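Local structure of NHL Repeat Region of D. melanogaster Thin (Drosophila melanogaster, 6D69) at residues A[24-29]-A[265-270]; A[203-208]-A[235-240]; A[226-231]-A[252-257]; A[231-236]-A[247-252]. The protein is a TRIM-family protein that probably transfers ubiquitin through a zinc-binding RING domain, the present chain being its NHL-repeat beta-propeller. All coordinates share one frame; numbering follows the deposited sequence.

In the fold
The chain is a six-bladed NHL beta-propeller, and the contacts run from its rim inward. Contact 1 lies farthest out, where helix 21-26 and the turn after it pack on the outer strand 266-273 with aliphatic carbons, a phenylalanine ring and one weak lysine bond. Contact 2 is buried and joins two blades, using paired rings and bonds among serine, arginine and water. Contacts 3 and 4 fasten the loop between strands 219-223 and 236-241 to the hairpin of strands 247-251 and 256-260: contact 3 at the surface, purely through polar groups, contact 4 deeper, adding phenylalanine, valine and proline. Contacts 2 and 4 share Phe235 and Pro236; the segments of 3 and 4 overlap at Gly231 and Ser252.

Contact 1 (A[24-29]-A[265-270]); sequences VYLRKR and SFLKTF
Leu26 O, a carbonyl oxygen in the last turn of helix 21-26, receives a weak hydrogen bond of 3.1 Å from Lys268 NZ. The lysine comes from the outer strand 266-273 of its propeller blade. There Leu267 and Lys268 both lie opposite Ile259 in a classic beta bulge, which lets two successive side chains face the helix. With CG anti to the backbone N (chi1 170°) and a bend at chi2 (80°), the lysine chain passes Tyr25 O, 3.7 Å from its CG, and reaches the carbonyls of the helix end. Beside it, Leu267 and Leu26 cross at about a right angle, Leu26 CD2 lying 3.7 Å from Leu267 CD1, while Leu267 CD2 touches Tyr25 CB at 3.9 Å. The Tyr25 hydroxyl reaches on to Asp242. Farther along the strand, Phe270 lays CE2 3.8 Å from Lys28 CB; the Lys28 amine itself is bound by the carbonyls of Phe307 and Gly292. Were an alanine to stand at Lys268, Leu26 O would probably lose this donor and the helix end the packing of the lysine methylenes. The Arg29 guanidinium lies near the lysine amine, in a placement that is doubtful at this resolution. What remains sound is a lysine suited to both demands, its methylenes packing on Leu26 and its amine weakly bonding the last carbonyl of the helix.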
loop_
_atom_site.group_PDB
_atom_site.type_symbol
_atom_site.label_atom_id
_atom_site.label_comp_id
_atom_site.label_asym_id
_atom_site.label_seq_id
_atom_site.Cartn_x
_atom_site.Cartn_y
_atom_site.Cartn_z
ATOM N N VAL A 24 -9.198 20.491 3.037
ATOM C CA VAL A 24 -9.862 19.216 3.336
ATOM C C VAL A 24 -8.957 18.313 4.167
ATOM O O VAL A 24 -9.389 17.668 5.132
ATOM C CB VAL A 24 -10.257 18.513 2.025
ATOM C CG1 VAL A 24 -10.739 17.085 2.295
ATOM C CG2 VAL A 24 -11.285 19.334 1.290
ATOM N N TYR A 25 -7.713 18.184 3.730
ATOM C CA TYR A 25 -6.726 17.377 4.426
ATOM C C TYR A 25 -6.422 17.903 5.827
ATOM O O TYR A 25 -6.203 17.106 6.750
ATOM C CB TYR A 25 -5.464 17.310 3.560
ATOM C CG TYR A 25 -5.640 16.504 2.279
ATOM C CD1 TYR A 25 -6.521 15.413 2.215
ATOM C CD2 TYR A 25 -4.925 16.824 1.140
ATOM C CE1 TYR A 25 -6.666 14.684 1.051
ATOM C CE2 TYR A 25 -5.065 16.075 -0.035
ATOM C CZ TYR A 25 -5.933 15.026 -0.071
ATOM O OH TYR A 25 -6.063 14.305 -1.233
ATOM N N LEU A 26 -6.361 19.236 6.010
ATOM C CA LEU A 26 -6.063 19.767 7.339
ATOM C C LEU A 26 -7.167 19.488 8.353
ATOM O O LEU A 26 -6.874 19.456 9.556
ATOM C CB LEU A 26 -5.811 21.264 7.303
ATOM C CG LEU A 26 -4.438 21.667 6.771
ATOM C CD1 LEU A 26 -4.422 23.131 6.427
ATOM C CD2 LEU A 26 -3.343 21.410 7.748
ATOM N N ARG A 27 -8.414 19.276 7.901
ATOM C CA ARG A 27 -9.538 18.924 8.775
ATOM C C ARG A 27 -9.593 17.448 9.145
ATOM O O ARG A 27 -10.549 17.028 9.820
ATOM C CB ARG A 27 -10.876 19.294 8.118
ATOM C CG ARG A 27 -11.072 20.775 8.004
ATOM C CD ARG A 27 -12.480 21.124 7.556
ATOM N NE ARG A 27 -12.824 20.467 6.296
ATOM C CZ ARG A 27 -12.870 21.066 5.103
ATOM N NH1 ARG A 27 -12.600 22.358 4.979
ATOM N NH2 ARG A 27 -13.195 20.354 4.018
ATOM N N LYS A 28 -8.640 16.647 8.686
ATOM C CA LYS A 28 -8.729 15.213 8.888
ATOM C C LYS A 28 -8.487 14.908 10.350
ATOM O O LYS A 28 -7.533 15.412 10.943
ATOM C CB LYS A 28 -7.712 14.469 8.019
ATOM C CG LYS A 28 -7.999 14.486 6.513
ATOM C CD LYS A 28 -9.288 13.774 6.114
ATOM C CE LYS A 28 -9.442 13.799 4.582
ATOM N NZ LYS A 28 -10.727 13.279 4.097
ATOM N N ARG A 29 -9.385 14.131 10.944
ATOM C CA ARG A 29 -9.128 13.526 12.244
ATOM C C ARG A 29 -10.160 12.448 12.527
ATOM O O ARG A 29 -9.812 11.325 12.910
ATOM C CB ARG A 29 -9.150 14.582 13.350
ATOM C CG ARG A 29 -8.590 14.053 14.669
ATOM C CD ARG A 29 -8.744 15.027 15.845
ATOM N NE ARG A 29 -8.150 16.340 15.593
ATOM C CZ ARG A 29 -6.848 16.575 15.417
ATOM N NH1 ARG A 29 -5.955 15.581 15.433
ATOM N NH2 ARG A 29 -6.442 17.825 15.196
ATOM N N SER A 265 6.814 18.949 2.143
ATOM C CA SER A 265 6.793 19.594 3.448
ATOM C C SER A 265 5.600 19.138 4.281
ATOM O O SER A 265 4.493 18.964 3.769
ATOM C CB SER A 265 6.765 21.115 3.280
ATOM O OG SER A 265 5.546 21.565 2.722
ATOM N N PHE A 266 5.835 18.955 5.574
ATOM C CA PHE A 266 4.805 18.416 6.453
ATOM C C PHE A 266 3.562 19.280 6.400
ATOM O O PHE A 266 3.655 20.499 6.484
ATOM C CB PHE A 266 5.314 18.346 7.899
ATOM C CG PHE A 266 4.228 18.077 8.922
ATOM C CD1 PHE A 266 3.829 16.766 9.228
ATOM C CD2 PHE A 266 3.594 19.124 9.562
ATOM C CE1 PHE A 266 2.797 16.525 10.164
ATOM C CE2 PHE A 266 2.615 18.899 10.488
ATOM C CZ PHE A 266 2.207 17.602 10.793
ATOM N N LEU A 267 2.391 18.637 6.282
ATOM C CA LEU A 267 1.099 19.326 6.293
ATOM C C LEU A 267 0.299 19.039 7.554
ATOM O O LEU A 267 -0.094 19.970 8.253
ATOM C CB LEU A 267 0.245 18.940 5.065
ATOM C CG LEU A 267 -1.134 19.617 5.040
ATOM C CD1 LEU A 267 -1.059 21.125 4.823
ATOM C CD2 LEU A 267 -1.971 18.977 3.981
ATOM N N LYS A 268 0.033 17.770 7.854
ATOM C CA LYS A 268 -0.924 17.417 8.897
ATOM C C LYS A 268 -0.585 16.036 9.413
ATOM O O LYS A 268 -0.011 15.216 8.691
ATOM C CB LYS A 268 -2.366 17.466 8.358
ATOM C CG LYS A 268 -3.468 16.896 9.245
ATOM C CD LYS A 268 -3.921 17.835 10.346
ATOM C CE LYS A 268 -5.177 17.269 10.979
ATOM N NZ LYS A 268 -5.721 18.088 12.082
ATOM N N THR A 269 -0.924 15.807 10.679
ATOM C CA THR A 269 -0.836 14.493 11.305
ATOM C C THR A 269 -2.087 14.265 12.142
ATOM O O THR A 269 -2.675 15.209 12.683
ATOM C CB THR A 269 0.415 14.344 12.201
ATOM O OG1 THR A 269 0.602 12.974 12.548
ATOM C CG2 THR A 269 0.258 15.102 13.476
ATOM N N PHE A 270 -2.493 13.000 12.244
ATOM C CA PHE A 270 -3.581 12.646 13.144
ATOM C C PHE A 270 -3.404 11.186 13.547
ATOM O O PHE A 270 -2.769 10.402 12.831
ATOM C CB PHE A 270 -4.957 12.931 12.515
ATOM C CG PHE A 270 -5.256 12.117 11.286
ATOM C CD1 PHE A 270 -5.923 10.909 11.388
ATOM C CD2 PHE A 270 -4.876 12.560 10.029
ATOM C CE1 PHE A 270 -6.190 10.138 10.273
ATOM C CE2 PHE A 270 -5.121 11.787 8.901
ATOM C CZ PHE A 270 -5.779 10.574 9.026
#

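Contact 2 (A[203-208]-A[235-240]); sequences SDSNNH and FPRGVA
His208 and Phe235 form a T-shaped pair across the seam between two blades of the NHL beta-propeller. The histidine edge points at the phenylalanine face, planes 80° apart, with His208 CE1 3.2 Å above the middle of the Phe235 ring. His208 CG stands anti to its own carbonyl carbon (chi1 -48°), which sets the imidazole beside the phenyl ring. The same imidazole accepts a backbone hydrogen bond: Phe235 N lies 3.0 Å from His208 ND1, in the ring plane, so ND1 carries no proton. A leucine here would probably leave Phe235 N without its acceptor and the phenyl face without its T-shaped partner. Phe235 CA also makes a CA-H...O contact of 3.4 Å with Ser205 O, and the rigid Pro236 ring brings CD against the same oxygen and against His208 CA.

Polar bonds tie the remaining side chains. Arg237 NH1 donates to Ser205 OG at 2.6 Å, within the guanidinium plane, and that hydroxyl passes its own proton to Asn206 OD1. Ser203 OG sits 2.8 Å from Arg237 O, though Tyr191 O competes for its single proton. One water completes the network, donating to Asn206 OD1 at 2.6 Å and accepting from Arg237 NH2 at 2.9 Å.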
loop_
_atom_site.group_PDB
_atom_site.type_symbol
_atom_site.label_atom_id
_atom_site.label_comp_id
_atom_site.label_asym_id
_atom_site.label_seq_id
_atom_site.Cartn_x
_atom_site.Cartn_y
_atom_site.Cartn_z
ATOM N N SER A 203 8.207 3.553 0.837
ATOM C CA SER A 203 8.385 3.693 2.270
ATOM C C SER A 203 9.551 2.795 2.638
ATOM O O SER A 203 9.527 1.585 2.406
ATOM C CB SER A 203 7.128 3.373 3.076
ATOM O OG SER A 203 6.758 2.031 2.928
ATOM N N ASP A 204 10.602 3.425 3.129
ATOM C CA ASP A 204 11.869 2.773 3.411
ATOM C C ASP A 204 11.896 2.513 4.916
ATOM O O ASP A 204 12.434 3.292 5.697
ATOM C CB ASP A 204 13.003 3.681 2.943
ATOM C CG ASP A 204 14.363 3.032 3.055
ATOM O OD1 ASP A 204 14.401 1.800 3.340
ATOM O OD2 ASP A 204 15.358 3.771 2.846
ATOM N N SER A 205 11.288 1.392 5.313
ATOM C CA SER A 205 10.875 1.189 6.704
ATOM C C SER A 205 11.983 1.477 7.714
ATOM O O SER A 205 11.807 2.275 8.638
ATOM C CB SER A 205 10.381 -0.243 6.898
ATOM O OG SER A 205 10.140 -0.500 8.272
ATOM N N ASN A 206 13.094 0.756 7.609
ATOM C CA ASN A 206 14.089 0.783 8.661
ATOM C C ASN A 206 14.998 2.009 8.563
ATOM O O ASN A 206 15.607 2.396 9.570
ATOM C CB ASN A 206 14.853 -0.549 8.626
ATOM C CG ASN A 206 14.029 -1.708 9.218
ATOM O OD1 ASN A 206 12.849 -1.551 9.533
ATOM N ND2 ASN A 206 14.653 -2.875 9.364
ATOM N N ASN A 207 15.051 2.666 7.407
ATOM C CA ASN A 207 15.705 3.963 7.296
ATOM C C ASN A 207 14.803 5.134 7.679
ATOM O O ASN A 207 15.222 6.285 7.536
ATOM C CB ASN A 207 16.234 4.168 5.874
ATOM C CG ASN A 207 17.524 3.422 5.612
ATOM O OD1 ASN A 207 18.495 3.608 6.329
ATOM N ND2 ASN A 207 17.548 2.591 4.580
ATOM N N HIS A 208 13.571 4.875 8.123
ATOM C CA HIS A 208 12.663 5.893 8.675
ATOM C C HIS A 208 12.541 7.130 7.785
ATOM O O HIS A 208 12.715 8.265 8.244
ATOM C CB HIS A 208 13.114 6.294 10.075
ATOM C CG HIS A 208 13.401 5.118 10.937
ATOM N ND1 HIS A 208 12.410 4.302 11.434
ATOM C CD2 HIS A 208 14.574 4.569 11.322
ATOM C CE1 HIS A 208 12.960 3.320 12.121
ATOM N NE2 HIS A 208 14.273 3.459 12.069
ATOM N N PHE A 235 9.487 3.738 11.463
ATOM C CA PHE A 235 9.081 2.555 10.716
ATOM C C PHE A 235 7.859 2.809 9.845
ATOM O O PHE A 235 6.820 2.159 10.006
ATOM C CB PHE A 235 8.844 1.410 11.690
ATOM C CG PHE A 235 10.081 1.039 12.453
ATOM C CD1 PHE A 235 11.097 0.298 11.839
ATOM C CD2 PHE A 235 10.268 1.478 13.756
ATOM C CE1 PHE A 235 12.252 -0.018 12.521
ATOM C CE2 PHE A 235 11.431 1.163 14.429
ATOM C CZ PHE A 235 12.410 0.414 13.814
ATOM N N PRO A 236 7.957 3.721 8.882
ATOM C CA PRO A 236 6.829 3.943 7.978
ATOM C C PRO A 236 6.355 2.654 7.324
ATOM O O PRO A 236 7.153 1.830 6.866
ATOM C CB PRO A 236 7.392 4.911 6.934
ATOM C CG PRO A 236 8.909 4.696 6.981
ATOM C CD PRO A 236 9.175 4.431 8.438
ATOM N N ARG A 237 5.033 2.505 7.254
ATOM C CA ARG A 237 4.440 1.391 6.525
ATOM C C ARG A 237 3.724 1.928 5.278
ATOM O O ARG A 237 4.401 2.369 4.356
ATOM C CB ARG A 237 3.541 0.564 7.450
ATOM C CG ARG A 237 4.329 -0.205 8.571
ATOM C CD ARG A 237 4.834 -1.612 8.157
ATOM N NE ARG A 237 5.776 -2.210 9.092
ATOM C CZ ARG A 237 7.050 -1.830 9.189
ATOM N NH1 ARG A 237 7.520 -0.849 8.444
ATOM N NH2 ARG A 237 7.867 -2.411 10.041
ATOM N N GLY A 238 2.395 1.920 5.217
ATOM C CA GLY A 238 1.711 2.269 3.972
ATOM C C GLY A 238 2.019 3.676 3.478
ATOM O O GLY A 238 2.213 4.618 4.252
ATOM N N VAL A 239 2.057 3.816 2.152
ATOM C CA VAL A 239 2.127 5.115 1.490
ATOM C C VAL A 239 1.092 5.180 0.375
ATOM O O VAL A 239 0.862 4.203 -0.354
ATOM C CB VAL A 239 3.510 5.418 0.881
ATOM C CG1 VAL A 239 4.431 5.838 1.899
ATOM C CG2 VAL A 239 4.015 4.170 0.133
ATOM N N ALA A 240 0.528 6.369 0.197
ATOM C CA ALA A 240 -0.310 6.677 -0.952
ATOM C C ALA A 240 0.012 8.087 -1.436
ATOM O O ALA A 240 0.574 8.919 -0.700
ATOM C CB ALA A 240 -1.797 6.539 -0.610
HETATM O O HOH W 1 10.746 -2.816 10.443
#

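Contact 3 (A[226-231]-A[252-257]); sequences EGSDDG and SGNNRI
A G1 beta bulge at the turn between strands 247-251 and 256-260, in which Asn255 and Arg256 both lie opposite Asp251, is where the loop 226-231 is tied down. Asn254, in the turn, uses both ends of its amide. Its ND2 donates to Gly227 O at 3.0 Å, almost straight at 172°; the donor lies in the plane of the Gly227 carbonyl, on a lone pair, and the acceptor close to the amide plane. Its OD1 receives the Ser228 hydroxyl, Ser228 OG to Asn254 OD1 being 2.8 Å, from a direction tilted out of the carbonyl plane. Asparagine suits the place because one flat group offers a donor and an acceptor to neighbouring residues. The same ND2 also bonds Asp251, which fixes the rotation of the amide. Arg256 comes in alongside, and a bend at chi3 (-80°) turns its guanidinium to the loop backbone. Its NH2 donates to Asp229 O at 3.2 Å; the acceptor lies near the guanidinium plane, but the donor sits well above the plane of the Asp229 carbonyl, not on a lone pair. The arginine is aimed by a salt bridge from its NE to Asp251, and Asp230 OD1 stands 4.0 Å from Arg256 NH1, too far for a salt bridge but probably helpful electrostatically. Gly227 and Gly231 take backbone angles at which a CB would press on the preceding carbonyl oxygen, so glycine fits the bends of the loop. An aspartate, an asparagine three residues on and an arginine after two more recur as Asp204, Asn207 and Arg209 in the preceding blade, a pattern typical of the NHL repeat.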
loop_
_atom_site.group_PDB
_atom_site.type_symbol
_atom_site.label_atom_id
_atom_site.label_comp_id
_atom_site.label_asym_id
_atom_site.label_seq_id
_atom_site.Cartn_x
_atom_site.Cartn_y
_atom_site.Cartn_z
ATOM N N GLU A 226 14.177 9.818 10.730
ATOM C CA GLU A 226 13.836 9.234 12.016
ATOM C C GLU A 226 13.489 10.286 13.043
ATOM O O GLU A 226 14.128 11.331 13.122
ATOM C CB GLU A 226 14.980 8.401 12.539
ATOM C CG GLU A 226 14.604 7.628 13.778
ATOM C CD GLU A 226 15.619 6.573 14.110
ATOM O OE1 GLU A 226 16.676 6.500 13.417
ATOM O OE2 GLU A 226 15.336 5.812 15.058
ATOM N N GLY A 227 12.502 9.986 13.855
ATOM C CA GLY A 227 12.060 10.927 14.860
ATOM C C GLY A 227 10.595 10.727 15.161
ATOM O O GLY A 227 9.925 9.858 14.601
ATOM N N SER A 228 10.124 11.545 16.101
ATOM C CA SER A 228 8.716 11.574 16.471
ATOM C C SER A 228 8.148 12.962 16.374
ATOM O O SER A 228 7.006 13.176 16.758
ATOM C CB SER A 228 8.502 11.062 17.885
ATOM O OG SER A 228 8.906 9.703 17.967
ATOM N N ASP A 229 8.905 13.908 15.874
ATOM C CA ASP A 229 8.322 15.203 15.636
ATOM C C ASP A 229 7.613 15.193 14.284
ATOM O O ASP A 229 7.788 14.289 13.460
ATOM C CB ASP A 229 9.396 16.291 15.705
ATOM C CG ASP A 229 10.055 16.374 17.070
ATOM O OD1 ASP A 229 9.438 15.936 18.070
ATOM O OD2 ASP A 229 11.200 16.876 17.131
ATOM N N ASP A 230 6.779 16.210 14.081
ATOM C CA ASP A 230 6.107 16.402 12.810
ATOM C C ASP A 230 7.105 16.266 11.681
ATOM O O ASP A 230 8.175 16.872 11.707
ATOM C CB ASP A 230 5.462 17.787 12.753
ATOM C CG ASP A 230 4.217 17.912 13.637
ATOM O OD1 ASP A 230 3.881 16.918 14.341
ATOM O OD2 ASP A 230 3.589 19.008 13.612
ATOM N N GLY A 231 6.754 15.454 10.697
ATOM C CA GLY A 231 7.610 15.244 9.559
ATOM C C GLY A 231 8.631 14.155 9.729
ATOM O O GLY A 231 9.451 13.950 8.811
ATOM N N SER A 252 3.957 4.039 11.420
ATOM C CA SER A 252 3.481 2.984 12.328
ATOM C C SER A 252 4.154 3.078 13.687
ATOM O O SER A 252 3.490 3.012 14.727
ATOM C CB SER A 252 3.713 1.614 11.721
ATOM O OG SER A 252 5.079 1.270 11.813
ATOM N N GLY A 253 5.460 3.301 13.693
ATOM C CA GLY A 253 6.165 3.459 14.941
ATOM C C GLY A 253 5.623 4.566 15.810
ATOM O O GLY A 253 5.645 4.454 17.030
ATOM N N ASN A 254 5.126 5.641 15.213
ATOM C CA ASN A 254 4.555 6.744 15.980
ATOM C C ASN A 254 3.031 6.717 16.024
ATOM O O ASN A 254 2.430 7.671 16.542
ATOM C CB ASN A 254 4.989 8.104 15.426
ATOM C CG ASN A 254 6.464 8.370 15.577
ATOM O OD1 ASN A 254 7.037 8.135 16.636
ATOM N ND2 ASN A 254 7.088 8.909 14.520
ATOM N N ASN A 255 2.392 5.663 15.491
ATOM C CA ASN A 255 0.937 5.485 15.612
ATOM C C ASN A 255 0.150 6.643 14.992
ATOM O O ASN A 255 -0.876 7.077 15.528
ATOM C CB ASN A 255 0.545 5.313 17.076
ATOM C CG ASN A 255 1.288 4.185 17.718
ATOM O OD1 ASN A 255 0.927 3.033 17.539
ATOM N ND2 ASN A 255 2.370 4.500 18.413
ATOM N N ARG A 256 0.627 7.143 13.847
ATOM C CA ARG A 256 0.073 8.317 13.188
ATOM C C ARG A 256 -0.098 8.056 11.704
ATOM O O ARG A 256 0.651 7.280 11.103
ATOM C CB ARG A 256 1.004 9.549 13.271
ATOM C CG ARG A 256 1.566 9.807 14.544
ATOM C CD ARG A 256 2.385 11.047 14.522
ATOM N NE ARG A 256 3.724 10.921 13.969
ATOM C CZ ARG A 256 4.629 11.884 14.146
ATOM N NH1 ARG A 256 4.283 12.963 14.839
ATOM N NH2 ARG A 256 5.852 11.800 13.644
ATOM N N ILE A 257 -1.025 8.804 11.115
ATOM C CA ILE A 257 -1.017 9.126 9.694
ATOM C C ILE A 257 -0.399 10.509 9.531
ATOM O O ILE A 257 -0.754 11.458 10.256
ATOM C CB ILE A 257 -2.443 9.093 9.107
ATOM C CG1 ILE A 257 -3.073 7.704 9.259
ATOM C CG2 ILE A 257 -2.453 9.513 7.660
ATOM C CD1 ILE A 257 -2.218 6.559 8.704
#

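Contact 4 (A[231-236]-A[247-252]); sequences GQFKFP and IFVADS
Asp251, at the end of strand 247-251, sends its carboxylate into the loop 231-236. From CB, 4.2 Å from Phe233 CD1, a chi1 of -177° swings the group away from its own backbone N and out to the loop. That puts CG at the edge of the Phe233 ring and in its plane, the ring and carboxylate planes standing 85° apart. At the tip the two oxygens divide the work. OD1 accepts the backbone N-H of Lys234, on its syn side, Lys234 N to Asp251 OD1 being 2.9 Å and nearly straight at 168°. OD2 comes close to Gln232 O, two acceptors whose repulsion is probably offset by the donors that each of them binds, Gln258 serving Gln232 O. An aspartate suits the place, being short enough to bond the loop backbone while its charge is probably balanced by Arg256.

Beyond the carboxylate, toward the middle of the strand, the packing turns apolar. Val249 CG1 lies between the ring and the proline, touching Phe233 CE1 at 3.8 Å and Pro236 CB at 3.9 Å, while CG2 adds a looser contact with Phe233 CZ. Ile210 of the preceding blade also packs on Phe233 and Val249, so this cluster belongs to the hydrophobic layer between blades. At the far end, Ser252 OG donates to Phe235 O at 2.7 Å, tying down the backbone just before Pro236. A connecting loop held by an aspartate on the second strand of the blade, over apolar side chains packed between neighbouring sheets, belongs to the NHL beta-propeller fold.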
loop_
_atom_site.group_PDB
_atom_site.type_symbol
_atom_site.label_atom_id
_atom_site.label_comp_id
_atom_site.label_asym_id
_atom_site.label_seq_id
_atom_site.Cartn_x
_atom_site.Cartn_y
_atom_site.Cartn_z
ATOM N N GLY A 231 6.754 15.454 10.697
ATOM C CA GLY A 231 7.610 15.244 9.559
ATOM C C GLY A 231 8.631 14.155 9.729
ATOM O O GLY A 231 9.451 13.950 8.811
ATOM N N GLN A 232 8.618 13.460 10.867
ATOM C CA GLN A 232 9.552 12.380 11.160
ATOM C C GLN A 232 8.821 11.054 11.329
ATOM O O GLN A 232 7.639 11.003 11.689
ATOM C CB GLN A 232 10.355 12.695 12.424
ATOM C CG GLN A 232 11.338 13.845 12.203
ATOM C CD GLN A 232 11.957 14.366 13.472
ATOM O OE1 GLN A 232 11.379 14.274 14.555
ATOM N NE2 GLN A 232 13.141 14.929 13.340
ATOM N N PHE A 233 9.537 9.974 11.075
ATOM C CA PHE A 233 8.926 8.661 11.016
ATOM C C PHE A 233 9.622 7.701 11.963
ATOM O O PHE A 233 10.825 7.821 12.232
ATOM C CB PHE A 233 8.990 8.060 9.586
ATOM C CG PHE A 233 8.356 8.905 8.534
ATOM C CD1 PHE A 233 7.052 9.349 8.671
ATOM C CD2 PHE A 233 9.068 9.243 7.400
ATOM C CE1 PHE A 233 6.472 10.097 7.699
ATOM C CE2 PHE A 233 8.484 10.007 6.414
ATOM C CZ PHE A 233 7.186 10.430 6.573
ATOM N N LYS A 234 8.837 6.742 12.450
ATOM C CA LYS A 234 9.336 5.528 13.085
ATOM C C LYS A 234 8.707 4.365 12.333
ATOM O O LYS A 234 7.525 4.063 12.528
ATOM C CB LYS A 234 8.960 5.466 14.557
ATOM C CG LYS A 234 9.439 6.574 15.404
ATOM C CD LYS A 234 10.915 6.571 15.600
ATOM C CE LYS A 234 11.213 7.632 16.675
ATOM N NZ LYS A 234 12.662 7.942 16.916
ATOM N N PHE A 235 9.487 3.738 11.463
ATOM C CA PHE A 235 9.081 2.555 10.716
ATOM C C PHE A 235 7.859 2.809 9.845
ATOM O O PHE A 235 6.820 2.159 10.006
ATOM C CB PHE A 235 8.844 1.410 11.690
ATOM C CG PHE A 235 10.081 1.039 12.453
ATOM C CD1 PHE A 235 11.097 0.298 11.839
ATOM C CD2 PHE A 235 10.268 1.478 13.756
ATOM C CE1 PHE A 235 12.252 -0.018 12.521
ATOM C CE2 PHE A 235 11.431 1.163 14.429
ATOM C CZ PHE A 235 12.410 0.414 13.814
ATOM N N PRO A 236 7.957 3.721 8.882
ATOM C CA PRO A 236 6.829 3.943 7.978
ATOM C C PRO A 236 6.355 2.654 7.324
ATOM O O PRO A 236 7.153 1.830 6.866
ATOM C CB PRO A 236 7.392 4.911 6.934
ATOM C CG PRO A 236 8.909 4.696 6.981
ATOM C CD PRO A 236 9.175 4.431 8.438
ATOM N N ILE A 247 1.247 13.341 -0.313
ATOM C CA ILE A 247 1.745 12.028 0.090
ATOM C C ILE A 247 1.197 11.715 1.474
ATOM O O ILE A 247 1.215 12.569 2.377
ATOM C CB ILE A 247 3.288 11.944 0.071
ATOM C CG1 ILE A 247 3.789 11.880 -1.371
ATOM C CG2 ILE A 247 3.798 10.659 0.791
ATOM C CD1 ILE A 247 5.313 11.704 -1.533
ATOM N N PHE A 248 0.729 10.468 1.627
ATOM C CA PHE A 248 0.089 9.986 2.838
ATOM C C PHE A 248 0.910 8.842 3.395
ATOM O O PHE A 248 1.219 7.896 2.672
ATOM C CB PHE A 248 -1.343 9.528 2.534
ATOM C CG PHE A 248 -2.204 10.624 1.990
ATOM C CD1 PHE A 248 -3.007 11.345 2.819
ATOM C CD2 PHE A 248 -2.181 10.944 0.642
ATOM C CE1 PHE A 248 -3.792 12.347 2.322
ATOM C CE2 PHE A 248 -2.944 11.953 0.163
ATOM C CZ PHE A 248 -3.749 12.660 1.013
ATOM N N VAL A 249 1.284 8.939 4.664
ATOM C CA VAL A 249 2.147 7.938 5.275
ATOM C C VAL A 249 1.545 7.385 6.553
ATOM O O VAL A 249 1.184 8.143 7.461
ATOM C CB VAL A 249 3.529 8.517 5.574
ATOM C CG1 VAL A 249 4.444 7.377 6.088
ATOM C CG2 VAL A 249 4.060 9.181 4.301
ATOM N N ALA A 250 1.494 6.055 6.634
ATOM C CA ALA A 250 1.247 5.324 7.878
ATOM C C ALA A 250 2.527 5.327 8.712
ATOM O O ALA A 250 3.442 4.537 8.471
ATOM C CB ALA A 250 0.817 3.897 7.573
ATOM N N ASP A 251 2.620 6.232 9.687
ATOM C CA ASP A 251 3.811 6.310 10.523
ATOM C C ASP A 251 3.635 5.316 11.677
ATOM O O ASP A 251 3.206 5.667 12.775
ATOM C CB ASP A 251 3.988 7.741 11.004
ATOM C CG ASP A 251 5.247 7.922 11.810
ATOM O OD1 ASP A 251 6.032 6.959 11.854
ATOM O OD2 ASP A 251 5.450 9.002 12.407
ATOM N N SER A 252 3.957 4.039 11.420
ATOM C CA SER A 252 3.481 2.984 12.328
ATOM C C SER A 252 4.154 3.078 13.687
ATOM O O SER A 252 3.490 3.012 14.727
ATOM C CB SER A 252 3.713 1.614 11.721
ATOM O OG SER A 252 5.079 1.270 11.813
#